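Local coordinates for protein aminoacyltransferase FemA (Staphylococcus aureus, PDB 1LRZ) that adds the second and third glycines of the pentaglycine interpeptide bridge in Staphylococcus aureus peptidoglycan, using glycyl-tRNA(Gly) as the donor, at residues A[42-46]-A[85-89]; A[131-135]-A[394-398]; A[362-366]-A[383-388]. All coordinates share one frame. Residue numbers count along the deposited sequence, not the author numbering.

Contact 1: A[42-46]-A[85-89]; sequences LVGIK and LVHFF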
ATOM      1  N   LEU A  42      -4.313   5.330 -24.586  1.00 19.75           N
ATOM      2  CA  LEU A  42      -5.259   5.882 -23.628  1.00 22.22           C
ATOM      3  C   LEU A  42      -6.591   5.887 -24.365  1.00 23.29           C
ATOM      4  O   LEU A  42      -6.796   6.676 -25.296  1.00 23.45           O
ATOM      5  CB  LEU A  42      -4.877   7.306 -23.216  1.00 20.47           C
ATOM      6  CG  LEU A  42      -3.560   7.488 -22.449  1.00 21.56           C
ATOM      7  CD1 LEU A  42      -3.383   8.968 -22.119  1.00 18.56           C
ATOM      8  CD2 LEU A  42      -3.570   6.650 -21.180  1.00 17.19           C
ATOM      9  N   VAL A  43      -7.482   4.984 -23.967  1.00 21.13           N
ATOM     10  CA  VAL A  43      -8.786   4.877 -24.601  1.00 17.52           C
ATOM     11  C   VAL A  43      -9.890   5.137 -23.579  1.00 20.56           C
ATOM     12  O   VAL A  43      -9.637   5.154 -22.369  1.00 16.82           O
ATOM     13  CB  VAL A  43      -8.978   3.469 -25.251  1.00 18.53           C
ATOM     14  CG1 VAL A  43      -7.884   3.222 -26.289  1.00 14.92           C
ATOM     15  CG2 VAL A  43      -8.947   2.378 -24.183  1.00 14.58           C
ATOM     16  N   GLY A  44     -11.105   5.365 -24.067  1.00 17.07           N
ATOM     17  CA  GLY A  44     -12.214   5.610 -23.175  1.00 20.14           C
ATOM     18  C   GLY A  44     -13.503   5.834 -23.940  1.00 22.86           C
ATOM     19  O   GLY A  44     -13.574   5.606 -25.149  1.00 23.57           O
ATOM     20  N   ILE A  45     -14.527   6.272 -23.223  1.00 21.76           N
ATOM     21  CA  ILE A  45     -15.819   6.557 -23.824  1.00 23.46           C
ATOM     22  C   ILE A  45     -16.217   7.954 -23.387  1.00 26.53           C
ATOM     23  O   ILE A  45     -15.988   8.349 -22.239  1.00 25.37           O
ATOM     24  CB  ILE A  45     -16.918   5.573 -23.339  1.00 23.61           C
ATOM     25  CG1 ILE A  45     -16.587   4.146 -23.771  1.00 23.04           C
ATOM     26  CG2 ILE A  45     -18.281   5.992 -23.894  1.00 22.58           C
ATOM     27  CD1 ILE A  45     -17.470   3.102 -23.134  1.00 21.71           C
ATOM     28  N   LYS A  46     -16.788   8.709 -24.315  1.00 28.52           N
ATOM     29  CA  LYS A  46     -17.267  10.045 -24.017  1.00 29.11           C
ATOM     30  C   LYS A  46     -18.743  10.046 -24.344  1.00 31.44           C
ATOM     31  O   LYS A  46     -19.179   9.328 -25.246  1.00 30.47           O
ATOM     32  CB  LYS A  46     -16.565  11.082 -24.876  1.00 31.50           C
ATOM     33  CG  LYS A  46     -15.148  11.410 -24.442  1.00 33.86           C
ATOM     34  CD  LYS A  46     -14.626  12.555 -25.277  1.00 33.22           C
ATOM     35  CE  LYS A  46     -13.295  13.039 -24.786  1.00 33.43           C
ATOM     36  NZ  LYS A  46     -12.983  14.341 -25.417  1.00 35.87           N
ATOM     37  N   LEU A  85     -23.249  -0.063 -20.281  1.00 22.35           N
ATOM     38  CA  LEU A  85     -22.043   0.703 -20.546  1.00 20.28           C
ATOM     39  C   LEU A  85     -20.838  -0.243 -20.493  1.00 21.18           C
ATOM     40  O   LEU A  85     -19.939  -0.167 -21.327  1.00 19.67           O
ATOM     41  CB  LEU A  85     -21.890   1.828 -19.515  1.00 22.05           C
ATOM     42  CG  LEU A  85     -20.619   2.668 -19.600  1.00 22.85           C
ATOM     43  CD1 LEU A  85     -20.548   3.376 -20.958  1.00 22.79           C
ATOM     44  CD2 LEU A  85     -20.614   3.688 -18.467  1.00 23.71           C
ATOM     45  N   VAL A  86     -20.822  -1.146 -19.519  1.00 20.80           N
ATOM     46  CA  VAL A  86     -19.712  -2.089 -19.416  1.00 20.62           C
ATOM     47  C   VAL A  86     -19.625  -2.947 -20.686  1.00 21.83           C
ATOM     48  O   VAL A  86     -18.540  -3.192 -21.212  1.00 18.26           O
ATOM     49  CB  VAL A  86     -19.867  -2.989 -18.170  1.00 20.91           C
ATOM     50  CG1 VAL A  86     -18.900  -4.151 -18.232  1.00 17.63           C
ATOM     51  CG2 VAL A  86     -19.598  -2.164 -16.904  1.00 19.02           C
ATOM     52  N   HIS A  87     -20.779  -3.387 -21.175  1.00 20.35           N
ATOM     53  CA  HIS A  87     -20.852  -4.206 -22.382  1.00 23.62           C
ATOM     54  C   HIS A  87     -20.276  -3.444 -23.582  1.00 22.96           C
ATOM     55  O   HIS A  87     -19.421  -3.957 -24.309  1.00 24.45           O
ATOM     56  CB  HIS A  87     -22.305  -4.576 -22.665  1.00 25.80           C
ATOM     57  CG  HIS A  87     -22.475  -5.502 -23.825  1.00 29.88           C
ATOM     58  ND1 HIS A  87     -22.509  -6.871 -23.684  1.00 32.80           N
ATOM     59  CD2 HIS A  87     -22.606  -5.253 -25.150  1.00 33.51           C
ATOM     60  CE1 HIS A  87     -22.658  -7.428 -24.872  1.00 34.19           C
ATOM     61  NE2 HIS A  87     -22.719  -6.469 -25.779  1.00 32.84           N
ATOM     62  N   PHE A  88     -20.753  -2.219 -23.777  1.00 22.78           N
ATOM     63  CA  PHE A  88     -20.294  -1.368 -24.867  1.00 22.55           C
ATOM     64  C   PHE A  88     -18.782  -1.180 -24.821  1.00 24.82           C
ATOM     65  O   PHE A  88     -18.099  -1.278 -25.839  1.00 24.00           O
ATOM     66  CB  PHE A  88     -20.959   0.008 -24.774  1.00 24.57           C
ATOM     67  CG  PHE A  88     -20.532   0.968 -25.851  1.00 26.60           C
ATOM     68  CD1 PHE A  88     -20.960   0.801 -27.167  1.00 27.79           C
ATOM     69  CD2 PHE A  88     -19.699   2.035 -25.555  1.00 27.60           C
ATOM     70  CE1 PHE A  88     -20.563   1.690 -28.169  1.00 28.26           C
ATOM     71  CE2 PHE A  88     -19.298   2.926 -26.550  1.00 32.10           C
ATOM     72  CZ  PHE A  88     -19.734   2.750 -27.862  1.00 28.34           C
ATOM     73  N   PHE A  89     -18.255  -0.897 -23.637  1.00 22.09           N
ATOM     74  CA  PHE A  89     -16.820  -0.679 -23.512  1.00 22.44           C
ATOM     75  C   PHE A  89     -15.968  -1.877 -23.909  1.00 21.81           C
ATOM     76  O   PHE A  89     -15.007  -1.732 -24.663  1.00 20.34           O
ATOM     77  CB  PHE A  89     -16.432  -0.267 -22.083  1.00 19.41           C
ATOM     78  CG  PHE A  89     -14.955  -0.022 -21.918  1.00 20.59           C
ATOM     79  CD1 PHE A  89     -14.086  -1.070 -21.641  1.00 21.21           C
ATOM     80  CD2 PHE A  89     -14.426   1.246 -22.120  1.00 18.44           C
ATOM     81  CE1 PHE A  89     -12.711  -0.858 -21.575  1.00 22.22           C
ATOM     82  CE2 PHE A  89     -13.053   1.465 -22.057  1.00 18.33           C
ATOM     83  CZ  PHE A  89     -12.196   0.414 -21.785  1.00 19.83           C
TER
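Ile-45 does most of the work here. Its CA-to-CB bond points from the strand toward the helix, and its extended side chain puts CD1 into a notch between three helix residues: 3.5 Å from Phe-88 CD2, 3.7 Å from Phe-89 CB and 3.8 Å from Leu-85 CD1. CD1 meets both phenylalanine rings at their edges, so this is plain van der Waals packing against aliphatic carbons and aromatic edges. The strand belongs to the antiparallel run 39-46, 52-63 and 67-78; helix 83-98 packs on one face of the sheet as the connection of a beta-alpha-beta crossover from 67-78 to 102-107. Phe-89 starts off sideways, yet its ring reaches back along the strand, bringing CE2 to 4.4 Å from Gly-44 CA and CZ to 4.5 Å from Val-43 CG2. On the sheet floor the same ring also touches Cys-56, Pro-76 and Ile-78. Phe-88 buries less of its surface against the strand, and Met-1 packs on both it and Ile-45.

Contact 2: A[131-135]-A[394-398]; sequences FFDKM and VGDFI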
ATOM      1  N   PHE A 131     -20.642 -10.111 -13.918  1.00 21.48           N
ATOM      2  CA  PHE A 131     -19.497  -9.772 -14.748  1.00 21.10           C
ATOM      3  C   PHE A 131     -18.874 -10.989 -15.426  1.00 20.93           C
ATOM      4  O   PHE A 131     -18.514 -10.927 -16.604  1.00 21.13           O
ATOM      5  CB  PHE A 131     -18.426  -9.068 -13.914  1.00 22.46           C
ATOM      6  CG  PHE A 131     -17.322  -8.477 -14.733  1.00 19.48           C
ATOM      7  CD1 PHE A 131     -17.559  -7.368 -15.543  1.00 22.13           C
ATOM      8  CD2 PHE A 131     -16.047  -9.034 -14.711  1.00 19.44           C
ATOM      9  CE1 PHE A 131     -16.540  -6.818 -16.319  1.00 20.00           C
ATOM     10  CE2 PHE A 131     -15.028  -8.494 -15.477  1.00 19.80           C
ATOM     11  CZ  PHE A 131     -15.271  -7.382 -16.286  1.00 17.46           C
ATOM     12  N   PHE A 132     -18.735 -12.092 -14.695  1.00 19.47           N
ATOM     13  CA  PHE A 132     -18.129 -13.289 -15.276  1.00 22.59           C
ATOM     14  C   PHE A 132     -18.864 -13.763 -16.537  1.00 22.83           C
ATOM     15  O   PHE A 132     -18.234 -14.067 -17.553  1.00 22.44           O
ATOM     16  CB  PHE A 132     -18.066 -14.430 -14.248  1.00 22.06           C
ATOM     17  CG  PHE A 132     -17.185 -14.130 -13.048  1.00 25.33           C
ATOM     18  CD1 PHE A 132     -17.720 -13.544 -11.899  1.00 22.66           C
ATOM     19  CD2 PHE A 132     -15.815 -14.413 -13.081  1.00 25.86           C
ATOM     20  CE1 PHE A 132     -16.912 -13.242 -10.799  1.00 23.40           C
ATOM     21  CE2 PHE A 132     -14.989 -14.114 -11.983  1.00 22.69           C
ATOM     22  CZ  PHE A 132     -15.541 -13.527 -10.842  1.00 21.05           C
ATOM     23  N   ASP A 133     -20.191 -13.819 -16.468  1.00 22.76           N
ATOM     24  CA  ASP A 133     -21.000 -14.260 -17.600  1.00 25.96           C
ATOM     25  C   ASP A 133     -20.889 -13.299 -18.773  1.00 26.57           C
ATOM     26  O   ASP A 133     -20.765 -13.724 -19.925  1.00 22.81           O
ATOM     27  CB  ASP A 133     -22.470 -14.395 -17.188  1.00 30.95           C
ATOM     28  CG  ASP A 133     -22.774 -15.734 -16.520  1.00 40.24           C
ATOM     29  OD1 ASP A 133     -23.874 -15.882 -15.940  1.00 44.22           O
ATOM     30  OD2 ASP A 133     -21.918 -16.645 -16.578  1.00 44.53           O
ATOM     31  N   LYS A 134     -20.940 -12.002 -18.485  1.00 25.47           N
ATOM     32  CA  LYS A 134     -20.833 -11.018 -19.544  1.00 24.77           C
ATOM     33  C   LYS A 134     -19.479 -11.119 -20.258  1.00 24.77           C
ATOM     34  O   LYS A 134     -19.422 -11.080 -21.486  1.00 25.30           O
ATOM     35  CB  LYS A 134     -21.043  -9.610 -18.993  1.00 29.35           C
ATOM     36  CG  LYS A 134     -20.785  -8.510 -20.019  1.00 33.35           C
ATOM     37  CD  LYS A 134     -21.809  -7.405 -19.915  1.00 38.76           C
ATOM     38  CE  LYS A 134     -23.186  -7.915 -20.326  1.00 40.13           C
ATOM     39  NZ  LYS A 134     -24.214  -6.841 -20.310  1.00 44.45           N
ATOM     40  N   MET A 135     -18.391 -11.265 -19.508  1.00 20.23           N
ATOM     41  CA  MET A 135     -17.078 -11.363 -20.145  1.00 23.15           C
ATOM     42  C   MET A 135     -17.033 -12.630 -21.009  1.00 25.56           C
ATOM     43  O   MET A 135     -16.550 -12.611 -22.142  1.00 24.57           O
ATOM     44  CB  MET A 135     -15.956 -11.382 -19.090  1.00 19.47           C
ATOM     45  CG  MET A 135     -15.690 -10.006 -18.428  1.00 17.08           C
ATOM     46  SD  MET A 135     -15.305  -8.677 -19.601  1.00  8.60           S
ATOM     47  CE  MET A 135     -16.834  -7.922 -19.785  1.00 17.04           C
ATOM     48  N   VAL A 394     -12.207 -10.007  -9.029  1.00 15.83           N
ATOM     49  CA  VAL A 394     -12.635 -10.975 -10.033  1.00 15.36           C
ATOM     50  C   VAL A 394     -11.505 -11.742 -10.705  1.00 17.30           C
ATOM     51  O   VAL A 394     -11.680 -12.904 -11.065  1.00 18.92           O
ATOM     52  CB  VAL A 394     -13.503 -10.310 -11.124  1.00 14.96           C
ATOM     53  CG1 VAL A 394     -14.837  -9.861 -10.509  1.00 19.20           C
ATOM     54  CG2 VAL A 394     -12.773  -9.121 -11.733  1.00 15.56           C
ATOM     55  N   GLY A 395     -10.349 -11.107 -10.870  1.00 17.59           N
ATOM     56  CA  GLY A 395      -9.237 -11.803 -11.498  1.00 17.71           C
ATOM     57  C   GLY A 395      -8.933 -11.387 -12.929  1.00 20.03           C
ATOM     58  O   GLY A 395      -9.239 -10.262 -13.353  1.00 20.16           O
ATOM     59  N   ASP A 396      -8.351 -12.317 -13.681  1.00 18.48           N
ATOM     60  CA  ASP A 396      -7.923 -12.084 -15.059  1.00 19.54           C
ATOM     61  C   ASP A 396      -8.755 -12.729 -16.154  1.00 20.42           C
ATOM     62  O   ASP A 396      -9.227 -13.854 -16.010  1.00 21.19           O
ATOM     63  CB  ASP A 396      -6.486 -12.556 -15.217  1.00 19.07           C
ATOM     64  CG  ASP A 396      -5.560 -11.904 -14.226  1.00 23.55           C
ATOM     65  OD1 ASP A 396      -5.642 -12.243 -13.020  1.00 22.34           O
ATOM     66  OD2 ASP A 396      -4.759 -11.046 -14.657  1.00 20.46           O
ATOM     67  N   PHE A 397      -8.912 -12.008 -17.259  1.00 21.05           N
ATOM     68  CA  PHE A 397      -9.661 -12.509 -18.403  1.00 20.87           C
ATOM     69  C   PHE A 397      -8.839 -12.278 -19.669  1.00 24.15           C
ATOM     70  O   PHE A 397      -8.242 -11.209 -19.869  1.00 23.59           O
ATOM     71  CB  PHE A 397     -11.018 -11.808 -18.535  1.00 22.94           C
ATOM     72  CG  PHE A 397     -11.877 -11.899 -17.300  1.00 24.61           C
ATOM     73  CD1 PHE A 397     -11.600 -11.108 -16.185  1.00 18.86           C
ATOM     74  CD2 PHE A 397     -12.975 -12.758 -17.260  1.00 21.36           C
ATOM     75  CE1 PHE A 397     -12.406 -11.168 -15.047  1.00 20.39           C
ATOM     76  CE2 PHE A 397     -13.788 -12.824 -16.123  1.00 22.94           C
ATOM     77  CZ  PHE A 397     -13.501 -12.021 -15.014  1.00 21.56           C
ATOM     78  N   ILE A 398      -8.824 -13.285 -20.532  1.00 22.99           N
ATOM     79  CA  ILE A 398      -8.063 -13.216 -21.764  1.00 22.41           C
ATOM     80  C   ILE A 398      -8.958 -13.471 -22.965  1.00 23.14           C
ATOM     81  O   ILE A 398      -9.727 -14.428 -22.985  1.00 22.37           O
ATOM     82  CB  ILE A 398      -6.920 -14.253 -21.730  1.00 22.16           C
ATOM     83  CG1 ILE A 398      -5.857 -13.794 -20.730  1.00 24.96           C
ATOM     84  CG2 ILE A 398      -6.334 -14.460 -23.126  1.00 22.95           C
ATOM     85  CD1 ILE A 398      -4.812 -14.842 -20.422  1.00 28.58           C
TER
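Phe-397 is the bump, and the hollow it fills is made by one turn of helix. Its side chain projects from the strand toward 131-135 and settles among Phe-131, Phe-132 and Met-135. Phe-131 turns its edge to the Phe-397 face in an offset edge-to-face pair, with centroids 5.5 Å apart and planes at 89°. Met-135 covers the same face: its CG sits 4.2 Å from the Phe-397 ring centroid, close to the ring normal, as a CH-pi contact, and its SD, 5.4 Å from that centroid, adds a Met-aromatic approach. Phe-132 closes the rim, with its CD2 3.8 Å from Phe-397 CZ; those two rings meet obliquely. The three phenylalanines thus form an aromatic cluster. Val-394 is a second, smaller bump, with CG1 3.7 Å from Phe-132 CZ and CG2 4.4 Å from Phe-131 CE2. The Val-394 carbonyl O lies at the edge of the Phe-132 ring, 3.6 Å from Phe-132 CE2, and is hydrogen-bonded to His-142. Between the two bumps the backbone swings away from the helix through Gly-395, at positive phi, where a CB would be jammed against the carbonyl O of Val-394. Segment 394-398 carries the chain from strand 389-393 of one sheet into strand 397-400 of the other, which lies between strands 102-107 and 141-142, while Phe-131 and Met-135 also press on Val-86 and Phe-90 of helix 83-98.

Contact 3: A[362-366]-A[383-388]; sequences NFYGV and KKGYNA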
ATOM      1  N   ASN A 362      -4.915   0.852   1.757  1.00 13.52           N
ATOM      2  CA  ASN A 362      -4.699  -0.480   1.221  1.00 13.37           C
ATOM      3  C   ASN A 362      -3.371  -1.123   1.636  1.00 14.00           C
ATOM      4  O   ASN A 362      -2.319  -0.736   1.128  1.00 13.06           O
ATOM      5  CB  ASN A 362      -4.774  -0.385  -0.308  1.00 13.60           C
ATOM      6  CG  ASN A 362      -5.157  -1.692  -0.959  1.00 16.95           C
ATOM      7  OD1 ASN A 362      -4.914  -2.758  -0.406  1.00 15.18           O
ATOM      8  ND2 ASN A 362      -5.749  -1.614  -2.158  1.00  9.80           N
ATOM      9  N   PHE A 363      -3.423  -2.101   2.547  1.00 13.68           N
ATOM     10  CA  PHE A 363      -2.215  -2.812   2.981  1.00 15.10           C
ATOM     11  C   PHE A 363      -1.748  -3.683   1.814  1.00 15.33           C
ATOM     12  O   PHE A 363      -0.692  -4.318   1.854  1.00 13.95           O
ATOM     13  CB  PHE A 363      -2.495  -3.688   4.213  1.00  9.69           C
ATOM     14  CG  PHE A 363      -2.571  -2.912   5.497  1.00 15.97           C
ATOM     15  CD1 PHE A 363      -3.802  -2.586   6.065  1.00 12.37           C
ATOM     16  CD2 PHE A 363      -1.400  -2.495   6.139  1.00 15.56           C
ATOM     17  CE1 PHE A 363      -3.869  -1.849   7.259  1.00 16.03           C
ATOM     18  CE2 PHE A 363      -1.459  -1.755   7.339  1.00 18.30           C
ATOM     19  CZ  PHE A 363      -2.690  -1.434   7.898  1.00 12.85           C
ATOM     20  N   TYR A 364      -2.576  -3.696   0.778  1.00 15.59           N
ATOM     21  CA  TYR A 364      -2.327  -4.422  -0.459  1.00 15.67           C
ATOM     22  C   TYR A 364      -2.295  -5.960  -0.412  1.00 17.07           C
ATOM     23  O   TYR A 364      -3.013  -6.589   0.361  1.00 16.07           O
ATOM     24  CB  TYR A 364      -1.059  -3.874  -1.148  1.00 15.90           C
ATOM     25  CG  TYR A 364      -1.208  -3.723  -2.658  1.00 19.67           C
ATOM     26  CD1 TYR A 364      -2.334  -3.084  -3.206  1.00 19.88           C
ATOM     27  CD2 TYR A 364      -0.234  -4.201  -3.536  1.00 20.15           C
ATOM     28  CE1 TYR A 364      -2.483  -2.929  -4.575  1.00 19.24           C
ATOM     29  CE2 TYR A 364      -0.377  -4.052  -4.927  1.00 19.27           C
ATOM     30  CZ  TYR A 364      -1.504  -3.414  -5.434  1.00 21.90           C
ATOM     31  OH  TYR A 364      -1.665  -3.252  -6.793  1.00 20.51           O
ATOM     32  N   GLY A 365      -1.452  -6.545  -1.255  1.00 16.23           N
ATOM     33  CA  GLY A 365      -1.401  -7.986  -1.416  1.00 18.11           C
ATOM     34  C   GLY A 365      -1.246  -9.023  -0.322  1.00 17.16           C
ATOM     35  O   GLY A 365      -0.391  -8.894   0.547  1.00 20.09           O
ATOM     36  N   VAL A 366      -2.111 -10.040  -0.360  1.00 15.82           N
ATOM     37  CA  VAL A 366      -2.000 -11.188   0.547  1.00 16.72           C
ATOM     38  C   VAL A 366      -2.203 -12.386  -0.387  1.00 19.12           C
ATOM     39  O   VAL A 366      -2.899 -12.272  -1.407  1.00 17.02           O
ATOM     40  CB  VAL A 366      -3.051 -11.194   1.711  1.00 18.17           C
ATOM     41  CG1 VAL A 366      -2.894  -9.922   2.557  1.00 14.97           C
ATOM     42  CG2 VAL A 366      -4.464 -11.326   1.168  1.00 15.12           C
ATOM     43  N   LYS A 383      -1.551  -7.363   9.353  1.00 18.56           N
ATOM     44  CA  LYS A 383      -2.583  -6.574   8.687  1.00 15.62           C
ATOM     45  C   LYS A 383      -3.928  -6.744   9.400  1.00 18.56           C
ATOM     46  O   LYS A 383      -4.670  -5.772   9.609  1.00 17.90           O
ATOM     47  CB  LYS A 383      -2.657  -6.990   7.215  1.00 16.59           C
ATOM     48  CG  LYS A 383      -1.346  -6.662   6.484  1.00 12.29           C
ATOM     49  CD  LYS A 383      -1.324  -7.067   5.019  1.00 18.18           C
ATOM     50  CE  LYS A 383       0.036  -6.671   4.419  1.00 18.24           C
ATOM     51  NZ  LYS A 383       0.169  -6.923   2.960  1.00 25.14           N
ATOM     52  N   LYS A 384      -4.217  -7.976   9.806  1.00 16.84           N
ATOM     53  CA  LYS A 384      -5.447  -8.296  10.525  1.00 16.73           C
ATOM     54  C   LYS A 384      -5.586  -7.435  11.782  1.00 16.94           C
ATOM     55  O   LYS A 384      -6.680  -6.948  12.104  1.00 15.76           O
ATOM     56  CB  LYS A 384      -5.437  -9.781  10.914  1.00 18.32           C
ATOM     57  CG  LYS A 384      -6.673 -10.249  11.659  1.00 16.35           C
ATOM     58  CD  LYS A 384      -6.517 -11.698  12.067  1.00 20.05           C
ATOM     59  CE  LYS A 384      -7.664 -12.147  12.961  1.00 21.65           C
ATOM     60  NZ  LYS A 384      -7.521 -13.592  13.302  1.00 31.44           N
ATOM     61  N   GLY A 385      -4.464  -7.238  12.471  1.00 14.21           N
ATOM     62  CA  GLY A 385      -4.450  -6.460  13.697  1.00 14.67           C
ATOM     63  C   GLY A 385      -4.874  -5.004  13.566  1.00 19.68           C
ATOM     64  O   GLY A 385      -5.200  -4.373  14.577  1.00 15.68           O
ATOM     65  N   TYR A 386      -4.874  -4.469  12.340  1.00 14.53           N
ATOM     66  CA  TYR A 386      -5.271  -3.083  12.094  1.00 14.71           C
ATOM     67  C   TYR A 386      -6.770  -2.952  11.815  1.00 16.20           C
ATOM     68  O   TYR A 386      -7.267  -1.857  11.539  1.00 17.76           O
ATOM     69  CB  TYR A 386      -4.483  -2.508  10.904  1.00 14.08           C
ATOM     70  CG  TYR A 386      -3.086  -2.050  11.257  1.00 15.72           C
ATOM     71  CD1 TYR A 386      -2.851  -0.766  11.750  1.00 13.05           C
ATOM     72  CD2 TYR A 386      -1.998  -2.912  11.122  1.00 17.16           C
ATOM     73  CE1 TYR A 386      -1.554  -0.352  12.097  1.00 16.32           C
ATOM     74  CE2 TYR A 386      -0.705  -2.513  11.469  1.00 13.89           C
ATOM     75  CZ  TYR A 386      -0.486  -1.236  11.953  1.00 18.16           C
ATOM     76  OH  TYR A 386       0.808  -0.848  12.283  1.00 19.00           O
ATOM     77  N   ASN A 387      -7.476  -4.075  11.885  1.00 14.51           N
ATOM     78  CA  ASN A 387      -8.914  -4.134  11.632  1.00 15.89           C
ATOM     79  C   ASN A 387      -9.227  -4.002  10.149  1.00 14.83           C
ATOM     80  O   ASN A 387     -10.295  -3.535   9.787  1.00 18.13           O
ATOM     81  CB  ASN A 387      -9.688  -3.036  12.390  1.00 14.18           C
ATOM     82  CG  ASN A 387     -11.177  -3.352  12.496  1.00 16.12           C
ATOM     83  OD1 ASN A 387     -12.028  -2.467  12.417  1.00 22.94           O
ATOM     84  ND2 ASN A 387     -11.493  -4.620  12.683  1.00 13.65           N
ATOM     85  N   ALA A 388      -8.296  -4.398   9.294  1.00 14.72           N
ATOM     86  CA  ALA A 388      -8.522  -4.333   7.862  1.00 13.85           C
ATOM     87  C   ALA A 388      -9.432  -5.497   7.488  1.00 15.55           C
ATOM     88  O   ALA A 388      -9.677  -6.380   8.312  1.00 13.51           O
ATOM     89  CB  ALA A 388      -7.203  -4.460   7.126  1.00 11.66           C
TER
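Start at Asn-362, which makes no contact with 383-388; its geometry fits an Asx turn, OD1 accepting from Tyr-364 N, though that N is less certainly placed, and ND2 is held by Glu-324. Phe-363 carries the contact. Its CZ sits over the face of the Tyr-386 ring, 3.4 Å from Tyr-386 CG, its CD1 lies 4.0 Å from Ala-388 CB, and its CB packs 3.7 Å from Lys-383 CD. With Tyr-364, which points away and pairs its hydroxyl with His-22, it forms a classic beta bulge facing Ser-159 of strand 157-162. Buried Lys-383 runs its extended side chain past Phe-363 CB to put NZ between two carbonyls, hydrogen-bonded to Phe-363 O at 3.0 Å and, weakly, to Gly-365 O at 3.2 Å. Val-366 CG1 rests 4.1 Å from Lys-383 CD. The chain leaves helix 377-384 through a Schellman motif, Asn-387 having positive phi. The beta-alpha-beta crossover 325-332, 341-355, 360-365 is consistent with the acetyltransferase-like (GNAT) fold of FemABX proteins.

Contacts 1 and 2 belong to the seven-stranded sheet, with centres 16 Å apart, and they touch through helix 83-98: Val-86 CG1 lies 4.0 Å from Phe-131 CE1. Contact 3 belongs to the nine-stranded sheet, its centre about 32 Å from that of contact 1 and about 26 Å from that of contact 2. Along the chain contact 1 is complete first; 131-135 follows, then both halves of contact 3, and finally 394-398, which returns the chain to the first sheet. The chain thus passes between the two sheets more than once: strands 112-116 and 122-125 already belong to the larger sheet, 141-142 to the smaller. This is consistent with two acetyltransferase-like halves that are interlocked rather than simply consecutive.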